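PDB 4BPZ: endo-1,3-beta-glucanase, family GH16 from Zobellia galactanivorans, which probably hydrolyses internal beta-1,3 linkages of glucans such as algal laminarin, as a calcium-binding glycoside hydrolase of family GH16. Local coordinates for residues W137-S142 and H161-N166; I157-W162 and Y170-G175; G118-E123 and G133-P138; W193-M198 and P217-H222. The protein carries 1 engineered substitution. All coordinates share one frame; numbering follows the deposited sequence.

In the fold
All four contacts lie within the family GH16 region, which folds as a beta-sandwich jelly roll, and their centres are 9 to 17 Å apart. Along the chain contact 3 comes first, inside the loop after strand 110-118; contact 1 begins where it ends and carries that loop onto strand 155-163. Contact 2 pairs the same strand with strand 170-178, sharing His161 and Trp162 with contact 1. Contact 4 comes last, joining the turn before strand 197-202 to the loop before strand 222-230. Contacts 1, 2 and 3 thus sit at the glucan cleft, while contact 4 lies behind it, tied to the pocket edge by the hydrogen bond between Tyr218 OH and Ser142 O.

Contact 1: residues W137-S142 and H161-N166; sequences WPACGS and HWSDLN. Engineered in segment 137-142: Ser142 (natural residue Glu). With BGC (beta-D-glucopyranose), chain C; GLC (alpha-D-glucopyranose), chain B; BGC (beta-D-glucopyranose), chain D.
Trp137 and His161 meet obliquely at the glucan, with Trp137 CZ2 3.8 Å from His161 CB. Sugar contacts dominate on the pocket side. The indole, its CG anti to the backbone N (chi1 -175°), lies under the chain C glucose, whose C5 stands 3.6 Å above the ring plane, while Pro138 CB backs the opposite face. The alpha-glucose O2 sits over the centre of the imidazole, 3.3 Å above its plane. An alanine in place of Trp137 would probably leave the chain C glucose without the indole face it rests on and open a gap beside His161 CB.

Backbone bonds close the contact. Ser142 and His161 form an antiparallel hydrogen-bonded pair, with Ser142 N to His161 O at 2.9 Å and His161 N to Ser142 O at 3.1 Å. Pro138 O is gripped from opposite faces of its plane by Gly141 N, closing a type I turn, and by Ser163 N at 3.3 Å.

Waters finish the polar set. One in the imidazole plane joins His161 ND1 to OG of the engineered Ser142 (natural glutamate) in the conformer given; that OG also bonds Thr116 O. Another lies within hydrogen-bonding distance of Ala139 O and Ser163 O.

The turn leads the loop after strand 110-118 into strand 142-144, which lies between strands 110-118 and 155-163, while Tyr170 of strand 170-178 packs against Pro138.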
# COMPACT_ATOMS: atom_id res chain seq x y z
N TRP A 137 6.08 -3.80 -13.74
CA TRP A 137 6.65 -2.75 -12.91
C TRP A 137 8.14 -2.56 -13.25
O TRP A 137 8.81 -3.56 -13.39
CB TRP A 137 6.53 -3.18 -11.41
CG TRP A 137 6.99 -2.12 -10.48
CD1 TRP A 137 6.23 -1.21 -9.81
CD2 TRP A 137 8.36 -1.90 -10.05
NE1 TRP A 137 6.99 -0.41 -9.03
CE2 TRP A 137 8.31 -0.82 -9.14
CE3 TRP A 137 9.58 -2.53 -10.34
CZ2 TRP A 137 9.49 -0.31 -8.54
CZ3 TRP A 137 10.74 -2.03 -9.75
CH2 TRP A 137 10.69 -0.95 -8.87
N PRO A 138 8.62 -1.33 -13.42
CA PRO A 138 7.97 -0.06 -12.99
C PRO A 138 7.15 0.60 -14.14
O PRO A 138 6.68 1.73 -13.97
CB PRO A 138 9.16 0.82 -12.66
CG PRO A 138 10.27 0.40 -13.63
CD PRO A 138 10.09 -1.13 -13.68
N ALA A 139 7.00 -0.11 -15.29
CA ALA A 139 6.31 0.55 -16.43
C ALA A 139 4.83 0.83 -16.21
O ALA A 139 4.29 1.75 -16.79
CB ALA A 139 6.49 -0.34 -17.73
N CYS A 140 4.23 0.07 -15.27
CA CYS A 140 2.83 0.31 -14.92
C CYS A 140 2.68 1.54 -14.02
O CYS A 140 1.57 2.06 -13.89
CB CYS A 140 2.28 -0.88 -14.17
SG CYS A 140 3.24 -1.43 -12.71
N GLY A 141 3.76 2.00 -13.40
CA GLY A 141 3.71 3.09 -12.47
C GLY A 141 3.29 2.65 -11.07
O GLY A 141 2.52 1.68 -10.88
N SER A 142 3.74 3.44 -10.11
CA SER A 142 3.26 3.29 -8.77
C SER A 142 3.42 4.56 -7.98
O SER A 142 4.35 5.35 -8.23
CB SER A 142 4.24 2.36 -8.25
OG SER A 142 3.96 2.07 -6.88
N HIS A 161 7.46 5.62 -8.31
CA HIS A 161 8.32 4.68 -9.06
C HIS A 161 7.72 4.48 -10.42
O HIS A 161 6.52 4.08 -10.50
CB HIS A 161 8.44 3.33 -8.36
CG HIS A 161 8.94 3.36 -6.96
ND1 HIS A 161 8.20 3.70 -5.83
CD2 HIS A 161 10.22 3.21 -6.52
CE1 HIS A 161 9.01 3.65 -4.76
NE2 HIS A 161 10.20 3.35 -5.17
N TRP A 162 8.47 4.72 -11.49
CA TRP A 162 7.91 4.58 -12.82
C TRP A 162 9.00 4.53 -13.82
O TRP A 162 10.18 4.83 -13.53
CB TRP A 162 6.94 5.68 -13.17
CG TRP A 162 7.54 6.99 -13.53
CD1 TRP A 162 7.67 7.49 -14.85
CD2 TRP A 162 8.07 8.02 -12.65
NE1 TRP A 162 8.17 8.74 -14.80
CE2 TRP A 162 8.41 9.15 -13.51
CE3 TRP A 162 8.25 8.12 -11.29
CZ2 TRP A 162 9.04 10.29 -13.02
CZ3 TRP A 162 8.84 9.26 -10.76
CH2 TRP A 162 9.29 10.34 -11.66
N SER A 163 8.71 4.07 -15.01
CA SER A 163 9.57 4.34 -16.17
C SER A 163 8.79 5.17 -17.15
O SER A 163 7.56 5.03 -17.25
CB SER A 163 10.16 3.09 -16.81
OG SER A 163 9.19 2.14 -17.15
N ASP A 164 9.46 6.12 -17.78
CA ASP A 164 8.85 6.97 -18.79
C ASP A 164 8.27 6.11 -19.92
O ASP A 164 8.86 5.07 -20.26
CB ASP A 164 9.84 8.01 -19.27
CG ASP A 164 9.60 9.35 -18.59
OD1 ASP A 164 9.08 9.57 -17.40
OD2 ASP A 164 9.92 10.21 -19.36
N LEU A 165 7.16 6.47 -20.50
CA LEU A 165 6.57 5.65 -21.57
C LEU A 165 7.46 5.55 -22.77
O LEU A 165 7.41 4.58 -23.50
CB LEU A 165 5.21 6.24 -22.00
CG LEU A 165 4.04 5.51 -21.34
CD1 LEU A 165 4.47 5.76 -19.94
CD2 LEU A 165 2.66 6.07 -21.59
N ASN A 166 8.28 6.57 -22.96
CA ASN A 166 9.05 6.52 -24.17
C ASN A 166 10.48 6.07 -23.85
O ASN A 166 11.24 6.00 -24.75
CB ASN A 166 8.94 7.82 -24.90
CG ASN A 166 9.68 8.92 -24.21
OD1 ASN A 166 10.32 8.69 -23.15
ND2 ASN A 166 9.63 10.16 -24.81
C2 BGC C . 9.65 -3.80 -5.75
C3 BGC C . 9.64 -4.27 -7.17
C4 BGC C . 8.24 -4.89 -7.53
C5 BGC C . 7.11 -3.87 -7.19
C6 BGC C . 5.71 -4.43 -7.34
C1 BGC C . 8.44 -2.86 -5.52
O2 BGC C . 10.86 -3.13 -5.51
O3 BGC C . 10.62 -5.29 -7.28
O4 BGC C . 8.07 -5.14 -8.92
O5 BGC C . 7.24 -3.55 -5.78
O6 BGC C . 5.42 -5.49 -6.46
C1 GLC B . 7.14 0.93 -3.20
C2 GLC B . 8.16 -0.12 -3.74
C3 GLC B . 7.47 -1.49 -3.69
C4 GLC B . 6.99 -1.78 -2.33
C5 GLC B . 5.93 -0.75 -2.07
C6 GLC B . 5.28 -0.87 -0.71
O1 GLC B . 6.14 1.27 -4.13
O2 GLC B . 8.50 0.28 -5.05
O3 GLC B . 8.44 -2.53 -4.13
O4 GLC B . 6.47 -3.12 -2.27
O5 GLC B . 6.56 0.55 -2.10
O6 GLC B . 6.22 -0.73 0.35
C2 BGC D . 7.85 -6.72 -10.71
C3 BGC D . 8.38 -8.03 -11.21
C4 BGC D . 9.90 -7.95 -11.43
C5 BGC D . 10.55 -7.42 -10.14
C6 BGC D . 12.05 -7.35 -10.29
C1 BGC D . 8.57 -6.34 -9.44
O2 BGC D . 6.45 -6.83 -10.48
O3 BGC D . 7.82 -8.33 -12.45
O4 BGC D . 10.38 -9.25 -11.70
O5 BGC D . 9.95 -6.17 -9.74
O6 BGC D . 12.59 -6.97 -9.02
O HOH W 1 5.80 3.33 -18.63
O HOH W 2 5.44 4.13 -5.80

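Contact 2: residues I157-W162 and Y170-G175; sequences IAHFHW and YQNLGG. With GLC (alpha-D-glucopyranose), chain B.
Trp162 and Gln171 make the tight end of this beta hairpin. Gln171 CB lies 3.3 Å from the centroid of the indole six-membered ring and only 4° off its normal, a CH-pi contact, and CG continues over CE2 and CZ2. Leu173 CD1 comes to the ring edge, 3.9 Å from Trp162 CZ3. An alanine at Trp162 would probably leave Gln171 CB and Leu173 CD1 without their shared support and Asp164 OD1 without its indole N-H donor.

Between the two strands, which run antiparallel at 164°, six backbone hydrogen bonds join Ala158 with Gly175, Phe160 with Leu173 and Trp162 with Gln171; the bond from Gln171 N to Trp162 O, at 2.7 Å, is the shortest. Phe160, on the same face as Trp162, packs inward on Val200 and Leu210.

On the other face Tyr170 and Asn172 are exposed. Tyr170 and His161 lie side by side, pointing the same way, and Tyr170 OH comes 2.9 Å from His161 CD2 at the imidazole edge. Asn172 OD1 stands 3.2 Å from His161 NE2, but at an angle too poor for a hydrogen bond. The hairpin therefore sets the mostly apolar Phe160 and Trp162 side against its neighbours, while the other side presents His161 to the glucose.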
# COMPACT_ATOMS: atom_id res chain seq x y z
N ILE A 157 7.20 8.33 4.51
CA ILE A 157 7.71 8.41 3.17
C ILE A 157 6.61 8.51 2.16
O ILE A 157 5.53 7.86 2.32
CB ILE A 157 8.40 7.05 2.89
CG1 ILE A 157 9.67 6.88 3.78
CG2 ILE A 157 8.69 6.85 1.40
CD1 ILE A 157 10.10 5.41 3.91
N ALA A 158 6.80 9.29 1.11
CA ALA A 158 5.89 9.33 -0.10
C ALA A 158 6.89 9.18 -1.21
O ALA A 158 7.86 9.81 -1.28
CB ALA A 158 5.22 10.72 -0.25
N HIS A 159 6.63 8.33 -2.17
CA HIS A 159 7.57 8.05 -3.25
C HIS A 159 7.04 7.42 -4.53
O HIS A 159 6.31 6.47 -4.46
CB HIS A 159 8.39 6.95 -2.80
CG HIS A 159 9.77 7.19 -3.00
ND1 HIS A 159 10.52 6.75 -4.03
CD2 HIS A 159 10.62 7.91 -2.18
CE1 HIS A 159 11.81 7.18 -3.82
NE2 HIS A 159 11.86 7.83 -2.70
N PHE A 160 7.42 7.92 -5.65
CA PHE A 160 6.94 7.52 -6.95
C PHE A 160 7.94 6.63 -7.63
O PHE A 160 9.15 6.92 -7.56
CB PHE A 160 6.68 8.81 -7.80
CG PHE A 160 5.65 9.71 -7.24
CD1 PHE A 160 5.91 10.66 -6.25
CD2 PHE A 160 4.29 9.59 -7.69
CE1 PHE A 160 4.90 11.46 -5.72
CE2 PHE A 160 3.32 10.39 -7.17
CZ PHE A 160 3.59 11.33 -6.19
N HIS A 161 7.46 5.62 -8.31
CA HIS A 161 8.32 4.68 -9.06
C HIS A 161 7.72 4.48 -10.42
O HIS A 161 6.52 4.08 -10.50
CB HIS A 161 8.44 3.33 -8.36
CG HIS A 161 8.94 3.36 -6.96
ND1 HIS A 161 8.20 3.70 -5.83
CD2 HIS A 161 10.22 3.21 -6.52
CE1 HIS A 161 9.01 3.65 -4.76
NE2 HIS A 161 10.20 3.35 -5.17
N TRP A 162 8.47 4.72 -11.49
CA TRP A 162 7.91 4.58 -12.82
C TRP A 162 9.00 4.53 -13.82
O TRP A 162 10.18 4.83 -13.53
CB TRP A 162 6.94 5.68 -13.17
CG TRP A 162 7.54 6.99 -13.53
CD1 TRP A 162 7.67 7.49 -14.85
CD2 TRP A 162 8.07 8.02 -12.65
NE1 TRP A 162 8.17 8.74 -14.80
CE2 TRP A 162 8.41 9.15 -13.51
CE3 TRP A 162 8.25 8.12 -11.29
CZ2 TRP A 162 9.04 10.29 -13.02
CZ3 TRP A 162 8.84 9.26 -10.76
CH2 TRP A 162 9.29 10.34 -11.66
N TYR A 170 14.29 3.94 -15.48
CA TYR A 170 13.60 3.86 -14.19
C TYR A 170 13.73 5.11 -13.39
O TYR A 170 14.86 5.59 -13.18
CB TYR A 170 14.12 2.67 -13.41
CG TYR A 170 13.69 2.52 -11.98
CD1 TYR A 170 12.35 2.46 -11.68
CD2 TYR A 170 14.59 2.40 -10.92
CE1 TYR A 170 11.90 2.37 -10.37
CE2 TYR A 170 14.15 2.23 -9.59
CZ TYR A 170 12.80 2.20 -9.32
OH TYR A 170 12.45 2.04 -8.00
N GLN A 171 12.63 5.66 -12.89
CA GLN A 171 12.66 6.87 -12.07
C GLN A 171 12.13 6.51 -10.69
O GLN A 171 11.13 5.77 -10.59
CB GLN A 171 11.72 7.98 -12.63
CG GLN A 171 11.78 8.34 -14.14
CD GLN A 171 12.93 9.20 -14.39
OE1 GLN A 171 13.76 8.86 -15.19
NE2 GLN A 171 13.00 10.33 -13.68
N ASN A 172 12.72 7.09 -9.66
CA ASN A 172 12.27 6.81 -8.26
C ASN A 172 12.58 8.02 -7.49
O ASN A 172 13.76 8.36 -7.33
CB ASN A 172 13.13 5.57 -7.82
CG ASN A 172 13.19 5.28 -6.34
OD1 ASN A 172 12.34 5.69 -5.58
ND2 ASN A 172 14.13 4.40 -5.96
N LEU A 173 11.60 8.71 -6.98
CA LEU A 173 11.87 9.94 -6.22
C LEU A 173 10.74 10.22 -5.30
O LEU A 173 9.65 9.68 -5.48
CB LEU A 173 12.27 11.15 -7.10
CG LEU A 173 11.40 11.30 -8.33
CD1 LEU A 173 10.02 11.70 -8.02
CD2 LEU A 173 12.00 12.41 -9.20
N GLY A 174 10.96 11.06 -4.33
CA GLY A 174 9.94 11.43 -3.41
C GLY A 174 10.49 12.21 -2.26
O GLY A 174 11.52 12.85 -2.34
N GLY A 175 9.76 12.16 -1.14
CA GLY A 175 10.11 12.93 0.05
C GLY A 175 9.75 12.18 1.30
O GLY A 175 9.17 11.08 1.29
C1 GLC B . 7.14 0.93 -3.20
C2 GLC B . 8.16 -0.12 -3.74
C3 GLC B . 7.47 -1.49 -3.69
C4 GLC B . 6.99 -1.78 -2.33
C5 GLC B . 5.93 -0.75 -2.07
C6 GLC B . 5.28 -0.87 -0.71
O1 GLC B . 6.14 1.27 -4.13
O2 GLC B . 8.50 0.28 -5.05
O3 GLC B . 8.44 -2.53 -4.13
O4 GLC B . 6.47 -3.12 -2.27
O5 GLC B . 6.56 0.55 -2.10
O6 GLC B . 6.22 -0.73 0.35

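Contact 3: residues G118-E123 and G133-P138; sequences GANSNE and GNAEWP. With BGC (beta-D-glucopyranose), chain C; BGC (beta-D-glucopyranose), chain D.
Asn120 and Ala135 join two irregular segments through a nearly straight backbone bond, Ala135 N to Asn120 O at 2.8 Å and 177°. Residues 118-121 form a type I turn closed by Ser121 N on Gly118 O. Gly133 CA lies 4.5 Å from Asn120 CA, and at the backbone angles of this glycine a CB would jam against the preceding carbonyl O and press on Asn120 CB.

The side chain of Asn120 lies against Ala135, its ND2 3.5 Å from Ala135 CB. Both segments belong to the long loop between strands 110-118 and 142-144 that lines the glucan cleft. Further along, Asn122 and Asn134 cross with their amide planes 77° apart; Asn122 ND2 donates to Asn134 OD1 over 2.9 Å, nearly in its own amide plane but from above the acceptor's carbonyl plane. One water donates to both Asn134 OD1 and Ser121 O, and a second links Ser121 O to Trp137 N.

An ST turn, Glu123 N to Ser121 OG at 3.2 Å, leads into the sugar-binding Glu123, and Ser121 OG is also hydrogen-bonded to Tyr223 OH. Glu123 OE1 accepts from O6 of the chain C glucose over 2.7 Å, while OE2 is held by a salt bridge to Arg86 and a hydrogen bond from Gln33.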
# COMPACT_ATOMS: atom_id res chain seq x y z
N GLY A 118 -0.28 0.70 -11.28
CA GLY A 118 -1.06 0.72 -12.48
C GLY A 118 -1.80 -0.59 -12.66
O GLY A 118 -1.26 -1.67 -12.44
N ALA A 119 -3.08 -0.45 -13.11
CA ALA A 119 -3.90 -1.64 -13.28
C ALA A 119 -3.42 -2.52 -14.44
O ALA A 119 -3.91 -3.68 -14.52
CB ALA A 119 -5.38 -1.32 -13.43
N ASN A 120 -2.51 -2.03 -15.29
CA ASN A 120 -1.83 -2.87 -16.30
C ASN A 120 -0.62 -3.51 -15.74
O ASN A 120 0.15 -4.13 -16.53
CB ASN A 120 -1.45 -1.99 -17.53
CG ASN A 120 -0.56 -0.83 -17.22
OD1 ASN A 120 -0.18 -0.57 -16.04
ND2 ASN A 120 -0.11 -0.15 -18.26
N SER A 121 -0.42 -3.59 -14.41
CA SER A 121 0.76 -4.25 -13.86
C SER A 121 0.86 -5.71 -14.19
O SER A 121 1.97 -6.27 -14.29
CB SER A 121 0.82 -4.08 -12.32
OG SER A 121 -0.19 -4.92 -11.75
N ASN A 122 -0.27 -6.38 -14.23
CA ASN A 122 -0.30 -7.81 -14.36
C ASN A 122 0.52 -8.50 -13.31
O ASN A 122 1.09 -9.57 -13.54
CB ASN A 122 0.02 -8.27 -15.82
CG ASN A 122 -0.22 -9.75 -16.05
OD1 ASN A 122 -1.19 -10.32 -15.51
ND2 ASN A 122 0.59 -10.35 -16.93
N GLU A 123 0.61 -7.97 -12.11
CA GLU A 123 1.32 -8.63 -11.05
C GLU A 123 0.71 -9.96 -10.74
O GLU A 123 -0.54 -10.13 -10.70
CB GLU A 123 1.31 -7.73 -9.78
CG GLU A 123 1.90 -8.45 -8.59
CD GLU A 123 2.28 -7.47 -7.53
OE1 GLU A 123 3.39 -6.86 -7.64
OE2 GLU A 123 1.47 -7.20 -6.60
N GLY A 133 -3.66 -4.29 -19.92
CA GLY A 133 -2.35 -4.34 -20.55
C GLY A 133 -1.48 -5.33 -19.80
O GLY A 133 -1.91 -6.22 -19.02
N ASN A 134 -0.16 -5.20 -20.04
CA ASN A 134 0.86 -6.05 -19.42
C ASN A 134 2.12 -5.30 -19.37
O ASN A 134 3.03 -5.57 -20.15
CB ASN A 134 0.98 -7.35 -20.28
CG ASN A 134 1.82 -8.39 -19.65
OD1 ASN A 134 2.10 -8.39 -18.46
ND2 ASN A 134 2.27 -9.31 -20.45
N ALA A 135 2.20 -4.38 -18.43
CA ALA A 135 3.32 -3.44 -18.29
C ALA A 135 4.02 -3.75 -16.98
O ALA A 135 3.66 -3.24 -15.92
CB ALA A 135 2.83 -1.99 -18.29
N GLU A 136 5.05 -4.57 -17.02
CA GLU A 136 5.71 -5.01 -15.83
C GLU A 136 6.26 -3.81 -15.07
O GLU A 136 6.89 -2.92 -15.65
CB GLU A 136 6.87 -5.95 -16.28
CG GLU A 136 7.67 -6.41 -15.08
CD GLU A 136 8.56 -7.59 -15.43
OE1 GLU A 136 8.09 -8.76 -15.49
OE2 GLU A 136 9.74 -7.33 -15.67
N TRP A 137 6.08 -3.80 -13.74
CA TRP A 137 6.65 -2.75 -12.91
C TRP A 137 8.14 -2.56 -13.25
O TRP A 137 8.81 -3.56 -13.39
CB TRP A 137 6.53 -3.18 -11.41
CG TRP A 137 6.99 -2.12 -10.48
CD1 TRP A 137 6.23 -1.21 -9.81
CD2 TRP A 137 8.36 -1.90 -10.05
NE1 TRP A 137 6.99 -0.41 -9.03
CE2 TRP A 137 8.31 -0.82 -9.14
CE3 TRP A 137 9.58 -2.53 -10.34
CZ2 TRP A 137 9.49 -0.31 -8.54
CZ3 TRP A 137 10.74 -2.03 -9.75
CH2 TRP A 137 10.69 -0.95 -8.87
N PRO A 138 8.62 -1.33 -13.42
CA PRO A 138 7.97 -0.06 -12.99
C PRO A 138 7.15 0.60 -14.14
O PRO A 138 6.68 1.73 -13.97
CB PRO A 138 9.16 0.82 -12.66
CG PRO A 138 10.27 0.40 -13.63
CD PRO A 138 10.09 -1.13 -13.68
C2 BGC C . 9.65 -3.80 -5.75
C3 BGC C . 9.64 -4.27 -7.17
C4 BGC C . 8.24 -4.89 -7.53
C5 BGC C . 7.11 -3.87 -7.19
C6 BGC C . 5.71 -4.43 -7.34
C1 BGC C . 8.44 -2.86 -5.52
O2 BGC C . 10.86 -3.13 -5.51
O3 BGC C . 10.62 -5.29 -7.28
O4 BGC C . 8.07 -5.14 -8.92
O5 BGC C . 7.24 -3.55 -5.78
O6 BGC C . 5.42 -5.49 -6.46
C2 BGC D . 7.85 -6.72 -10.71
C3 BGC D . 8.38 -8.03 -11.21
C4 BGC D . 9.90 -7.95 -11.43
C5 BGC D . 10.55 -7.42 -10.14
C6 BGC D . 12.05 -7.35 -10.29
C1 BGC D . 8.57 -6.34 -9.44
O2 BGC D . 6.45 -6.83 -10.48
O3 BGC D . 7.82 -8.33 -12.45
O4 BGC D . 10.38 -9.25 -11.70
O5 BGC D . 9.95 -6.17 -9.74
O6 BGC D . 12.59 -6.97 -9.02
O HOH W 3 -4.24 -5.30 -16.74
O HOH W 4 4.18 -5.81 -12.71
O HOH W 5 3.65 -7.47 -16.30

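Contact 4: residues W193-M198 and P217-H222; sequences WNASAM and PYNAPH
Trp193, at the end of strand 187-193, meets Tyr218 and His222 of the segment 217-222, and its side chain can be followed outward from CB. CB points toward that segment, and CG stands anti to the backbone N. CD1 passes 4.0 Å from Tyr218 O. At NE1 the indole makes the one direct hydrogen bond between the segments, to Tyr218 O at 2.8 Å; the acceptor lies within 4° of the ring plane, whereas the donor is tilted from the plane of the carbonyl. CE2 and CZ2 run past the same oxygen, and CZ2 also nears Ala220 O. At the far end CH2 comes 3.6 Å from His222 ND1, and CZ3 meets His222 CB. The edge of the Trp193 six-membered ring faces the His222 imidazole in a T-shaped pair, with centroids 5.0 Å apart and planes at 69°.

Between Trp193 and Met198 the chain reverses in a short connection from strand 187-193 to strand 197-202, where Asn194 OD1 accepts from Ser196 N and Ala197 N, an Asx turn within an Asx motif. The backbone bond from Asn194 N to Ala197 O closes this hairpin end.

Met198 then makes a Met-aromatic contact with Tyr218. In the conformer given its SD lies 3.8 Å from the ring centroid, over the face but shifted toward the rim at CG, and CE, bent back at chi3 (-65°), settles 3.4 Å from Tyr218 CD2. Phe160 and Ile143 touch both of these side chains. Toward the surface a water donates to both Ala195 O and Asn219 OD1, the latter also bonded to Tyr95 OH.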
# COMPACT_ATOMS: atom_id res chain seq x y z
N TRP A 193 -4.59 13.39 -7.21
CA TRP A 193 -4.05 12.99 -8.47
C TRP A 193 -4.93 13.51 -9.59
O TRP A 193 -6.12 13.20 -9.65
CB TRP A 193 -4.01 11.47 -8.50
CG TRP A 193 -3.64 10.78 -9.77
CD1 TRP A 193 -2.86 11.25 -10.85
CD2 TRP A 193 -3.98 9.43 -10.09
NE1 TRP A 193 -2.77 10.29 -11.79
CE2 TRP A 193 -3.42 9.17 -11.39
CE3 TRP A 193 -4.73 8.40 -9.45
CZ2 TRP A 193 -3.63 7.94 -12.02
CZ3 TRP A 193 -4.91 7.20 -10.09
CH2 TRP A 193 -4.38 6.98 -11.39
N ASN A 194 -4.33 14.27 -10.52
CA ASN A 194 -5.07 14.69 -11.74
C ASN A 194 -4.12 14.75 -12.87
O ASN A 194 -2.95 14.28 -12.77
CB ASN A 194 -5.89 15.96 -11.48
CG ASN A 194 -5.01 17.13 -11.10
OD1 ASN A 194 -3.81 17.18 -11.44
ND2 ASN A 194 -5.61 18.14 -10.42
N ALA A 195 -4.59 15.20 -14.03
CA ALA A 195 -3.73 15.24 -15.23
C ALA A 195 -2.53 16.17 -15.04
O ALA A 195 -1.55 16.11 -15.77
CB ALA A 195 -4.51 15.65 -16.46
N SER A 196 -2.63 17.13 -14.10
CA SER A 196 -1.58 18.14 -13.83
C SER A 196 -0.48 17.63 -12.87
O SER A 196 0.68 17.91 -13.10
CB SER A 196 -2.26 19.41 -13.28
OG SER A 196 -3.13 19.94 -14.27
N ALA A 197 -0.90 16.93 -11.81
CA ALA A 197 0.08 16.64 -10.74
C ALA A 197 -0.43 15.55 -9.88
O ALA A 197 -1.65 15.25 -9.80
CB ALA A 197 0.32 17.89 -9.87
N MET A 198 0.51 14.96 -9.13
CA MET A 198 0.19 14.05 -8.00
C MET A 198 0.77 14.63 -6.74
O MET A 198 1.98 14.92 -6.70
CB MET A 198 0.77 12.72 -8.27
CG MET A 198 0.05 12.05 -9.43
SD MET A 198 1.01 10.89 -10.31
CE MET A 198 2.36 11.80 -11.10
N PRO A 217 3.21 6.85 -16.54
CA PRO A 217 2.08 5.92 -16.44
C PRO A 217 1.00 6.35 -15.45
O PRO A 217 0.15 5.43 -14.95
CB PRO A 217 2.76 4.61 -16.04
CG PRO A 217 4.00 5.08 -15.31
CD PRO A 217 4.46 6.35 -15.93
N TYR A 218 0.79 7.62 -15.27
CA TYR A 218 -0.13 8.16 -14.28
C TYR A 218 -1.34 8.81 -14.93
O TYR A 218 -1.90 9.77 -14.44
CB TYR A 218 0.56 9.13 -13.33
CG TYR A 218 1.75 8.50 -12.59
CD1 TYR A 218 1.54 7.48 -11.70
CD2 TYR A 218 3.04 8.93 -12.78
CE1 TYR A 218 2.59 6.92 -10.98
CE2 TYR A 218 4.08 8.38 -12.08
CZ TYR A 218 3.90 7.40 -11.19
OH TYR A 218 4.94 6.89 -10.43
N ASN A 219 -1.76 8.26 -16.10
CA ASN A 219 -2.96 8.77 -16.83
C ASN A 219 -3.86 7.63 -17.22
O ASN A 219 -4.71 7.77 -18.13
CB ASN A 219 -2.55 9.62 -18.04
CG ASN A 219 -1.76 10.83 -17.55
OD1 ASN A 219 -2.27 11.79 -16.97
ND2 ASN A 219 -0.46 10.69 -17.73
N ALA A 220 -3.73 6.49 -16.56
CA ALA A 220 -4.49 5.30 -16.82
C ALA A 220 -4.83 4.70 -15.43
O ALA A 220 -4.27 5.11 -14.42
CB ALA A 220 -3.71 4.33 -17.67
N PRO A 221 -5.65 3.66 -15.36
CA PRO A 221 -6.17 3.28 -14.02
C PRO A 221 -5.12 2.72 -13.13
O PRO A 221 -4.24 1.96 -13.60
CB PRO A 221 -7.24 2.21 -14.34
CG PRO A 221 -7.81 2.69 -15.73
CD PRO A 221 -6.47 3.04 -16.46
N HIS A 222 -5.24 3.02 -11.86
CA HIS A 222 -4.43 2.37 -10.78
C HIS A 222 -5.38 1.76 -9.79
O HIS A 222 -6.55 2.08 -9.72
CB HIS A 222 -3.56 3.43 -10.05
CG HIS A 222 -2.32 3.84 -10.75
ND1 HIS A 222 -2.14 4.24 -12.03
CD2 HIS A 222 -1.11 3.91 -10.13
CE1 HIS A 222 -0.80 4.47 -12.21
NE2 HIS A 222 -0.18 4.26 -11.04
O HOH W 6 -0.86 14.18 -17.56